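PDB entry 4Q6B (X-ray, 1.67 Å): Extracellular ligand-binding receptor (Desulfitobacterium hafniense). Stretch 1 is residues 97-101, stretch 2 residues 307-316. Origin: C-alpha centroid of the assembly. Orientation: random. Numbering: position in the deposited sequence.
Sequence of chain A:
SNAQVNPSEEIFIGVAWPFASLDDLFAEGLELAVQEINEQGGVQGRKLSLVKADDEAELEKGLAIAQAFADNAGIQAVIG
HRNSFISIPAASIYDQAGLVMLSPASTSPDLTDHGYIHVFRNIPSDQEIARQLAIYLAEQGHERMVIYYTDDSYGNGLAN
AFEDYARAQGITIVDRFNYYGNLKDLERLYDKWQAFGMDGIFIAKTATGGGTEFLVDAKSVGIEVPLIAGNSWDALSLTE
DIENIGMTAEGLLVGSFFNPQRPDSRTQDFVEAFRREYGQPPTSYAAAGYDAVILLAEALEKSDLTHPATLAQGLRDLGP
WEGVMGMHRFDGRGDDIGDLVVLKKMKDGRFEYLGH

Stretch 1, residues 97-101: AGLVM
Stretch 2 (307-316) HPATLAQGLR

Stretch 1 leaves a helix and runs on in extended form beside the first turns of stretch 2, burying 271 Å² between them, both sides summed. The register is set by two pairs, Gly-98 CA to Ala-309 CA at 4.4 Å and Val-100 CA to Ala-312 CA at 6.1 Å, so both chains advance together along the contact.

Val-100 covers the most surface. At phi/psi -60/131 its CA-to-CB bond points toward stretch 2, and chi1 of 162° (t) spreads the two methyls over the helix. Val-100 CG2 lies 4.1 Å from Leu-311 CB and 4.1 Å from Ala-312 CB, and 3.7 Å from Ala-312 N; Val-100 CG1 reaches Leu-315 CD1 at 3.9 Å. The carbon-to-carbon pairs are apolar van der Waals contacts; the approach to Ala-312 N is packing against backbone. Leu-311 (t, chi2 66°) and Leu-315 (m, chi2 169°) both direct CB toward stretch 1; one helical turn separates them, with Leu-315 N bonded to Leu-311 O at 2.9 Å.

Gly-98 comes next. Its phi/psi of 66/41 closes the preceding helix in a Schellman motif, and positive phi favours glycine. Packing adds a second constraint: an ideal CB would sit 2.9 Å from Ala-309 CB, a clash. Gly-98 O approaches Ala-309 CA at 3.1 Å, a CA-H...O contact with 125° at the hydrogen. Although Gly-98 O is 3.3 Å from Ala-309 N, the angle is too poor for a hydrogen bond, and no direct one joins the stretches.

The CA-to-CB bond of Pro-308 (-62/-16, C-gamma exo) points toward stretch 1, with Pro-308 CB 4.2 Å from Leu-99 CD1. That of Leu-99 (-123/128; t, chi2 62°) points away, but the side-chain end comes nearer. Polar linkage is indirect: a water accepts from Val-100 N at 2.9 Å and donates to Pro-308 O at 2.9 Å. Within stretch 2, Thr-310 OG1 (chi1 66°, p) donates to His-307 O at 2.7 Å.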

# COMPACT_ATOMS: atom_id res chain seq x y z
N ALA A 97 11.84 17.82 -10.87
CA ALA A 97 11.93 19.01 -9.98
C ALA A 97 12.84 18.85 -8.74
O ALA A 97 13.07 19.82 -7.99
CB ALA A 97 10.54 19.44 -9.52
N GLY A 98 13.33 17.65 -8.49
CA GLY A 98 14.16 17.42 -7.31
C GLY A 98 13.32 17.60 -6.06
O GLY A 98 13.78 18.24 -5.12
N LEU A 99 12.08 17.09 -6.08
CA LEU A 99 11.22 17.15 -4.90
C LEU A 99 10.80 15.74 -4.51
O LEU A 99 10.30 15.00 -5.36
CB LEU A 99 9.99 17.99 -5.25
CG LEU A 99 8.94 18.26 -4.16
CD1 LEU A 99 9.62 19.04 -3.03
CD2 LEU A 99 7.82 19.08 -4.80
N VAL A 100 11.00 15.38 -3.24
CA VAL A 100 10.58 14.06 -2.78
C VAL A 100 9.10 13.82 -2.93
O VAL A 100 8.26 14.66 -2.59
CB VAL A 100 11.00 13.83 -1.31
CG1 VAL A 100 10.19 12.65 -0.65
CG2 VAL A 100 12.48 13.56 -1.24
N MSE A 101 8.77 12.66 -3.51
CA MSE A 101 7.41 12.16 -3.51
C MSE A 101 7.44 10.86 -2.71
O MSE A 101 8.22 9.97 -3.02
CB MSE A 101 6.94 11.85 -4.93
CG MSE A 101 5.44 11.61 -4.97
SE MSE A 101 4.87 10.51 -6.51
CE MSE A 101 5.36 8.80 -5.71
N HIS A 307 17.13 23.74 0.06
CA HIS A 307 17.42 22.88 -1.10
C HIS A 307 16.69 21.52 -0.98
O HIS A 307 17.24 20.52 -0.49
CB HIS A 307 18.94 22.74 -1.30
CG HIS A 307 19.58 24.02 -1.78
ND1 HIS A 307 20.25 24.89 -0.94
CD2 HIS A 307 19.56 24.61 -2.99
CE1 HIS A 307 20.64 25.95 -1.62
NE2 HIS A 307 20.24 25.80 -2.88
N PRO A 308 15.41 21.49 -1.38
CA PRO A 308 14.64 20.25 -1.23
C PRO A 308 15.21 19.08 -2.05
O PRO A 308 14.85 17.94 -1.72
CB PRO A 308 13.26 20.62 -1.80
CG PRO A 308 13.14 22.11 -1.43
CD PRO A 308 14.55 22.65 -1.71
N ALA A 309 16.08 19.34 -3.02
CA ALA A 309 16.63 18.21 -3.78
C ALA A 309 17.64 17.42 -2.96
O ALA A 309 18.10 16.36 -3.40
CB ALA A 309 17.27 18.69 -5.10
N THR A 310 18.03 17.94 -1.79
CA THR A 310 18.93 17.19 -0.88
C THR A 310 18.19 16.24 0.07
O THR A 310 18.82 15.49 0.78
CB THR A 310 19.77 18.15 -0.01
OG1 THR A 310 18.90 18.86 0.89
CG2 THR A 310 20.49 19.17 -0.90
N LEU A 311 16.86 16.24 0.06
CA LEU A 311 16.12 15.48 1.06
C LEU A 311 16.13 13.97 0.77
O LEU A 311 16.26 13.17 1.71
CB LEU A 311 14.69 15.99 1.18
CG LEU A 311 13.94 15.35 2.35
CD1 LEU A 311 14.57 15.79 3.71
CD2 LEU A 311 12.46 15.75 2.21
N ALA A 312 16.07 13.59 -0.52
CA ALA A 312 16.05 12.16 -0.90
C ALA A 312 17.24 11.40 -0.33
O ALA A 312 17.07 10.30 0.23
CB ALA A 312 16.04 12.02 -2.44
N GLN A 313 18.44 11.96 -0.46
CA GLN A 313 19.61 11.32 0.13
C GLN A 313 19.48 11.25 1.64
O GLN A 313 19.91 10.30 2.25
CB GLN A 313 20.93 11.96 -0.32
CG GLN A 313 22.18 11.13 -0.00
CD GLN A 313 22.16 9.72 -0.59
OE1 GLN A 313 21.94 9.54 -1.77
NE2 GLN A 313 22.36 8.73 0.26
N GLY A 314 18.87 12.27 2.24
CA GLY A 314 18.68 12.24 3.68
C GLY A 314 17.75 11.11 4.10
O GLY A 314 17.96 10.50 5.14
N LEU A 315 16.72 10.84 3.29
CA LEU A 315 15.84 9.69 3.59
C LEU A 315 16.56 8.35 3.52
O LEU A 315 16.36 7.45 4.38
CB LEU A 315 14.63 9.65 2.65
CG LEU A 315 13.51 10.65 2.95
CD1 LEU A 315 12.55 10.64 1.78
CD2 LEU A 315 12.78 10.33 4.25
N ARG A 316 17.42 8.20 2.52
CA ARG A 316 18.24 7.00 2.41
C ARG A 316 19.24 6.88 3.57
O ARG A 316 19.47 5.78 4.09
CB ARG A 316 18.95 6.98 1.06
CG ARG A 316 17.94 6.71 -0.10
CD ARG A 316 18.64 6.57 -1.44
NE ARG A 316 17.61 6.20 -2.40
CZ ARG A 316 16.99 7.04 -3.21
NH1 ARG A 316 17.33 8.33 -3.27
NH2 ARG A 316 16.03 6.56 -4.00
O HOH W 1 12.13 17.17 -1.19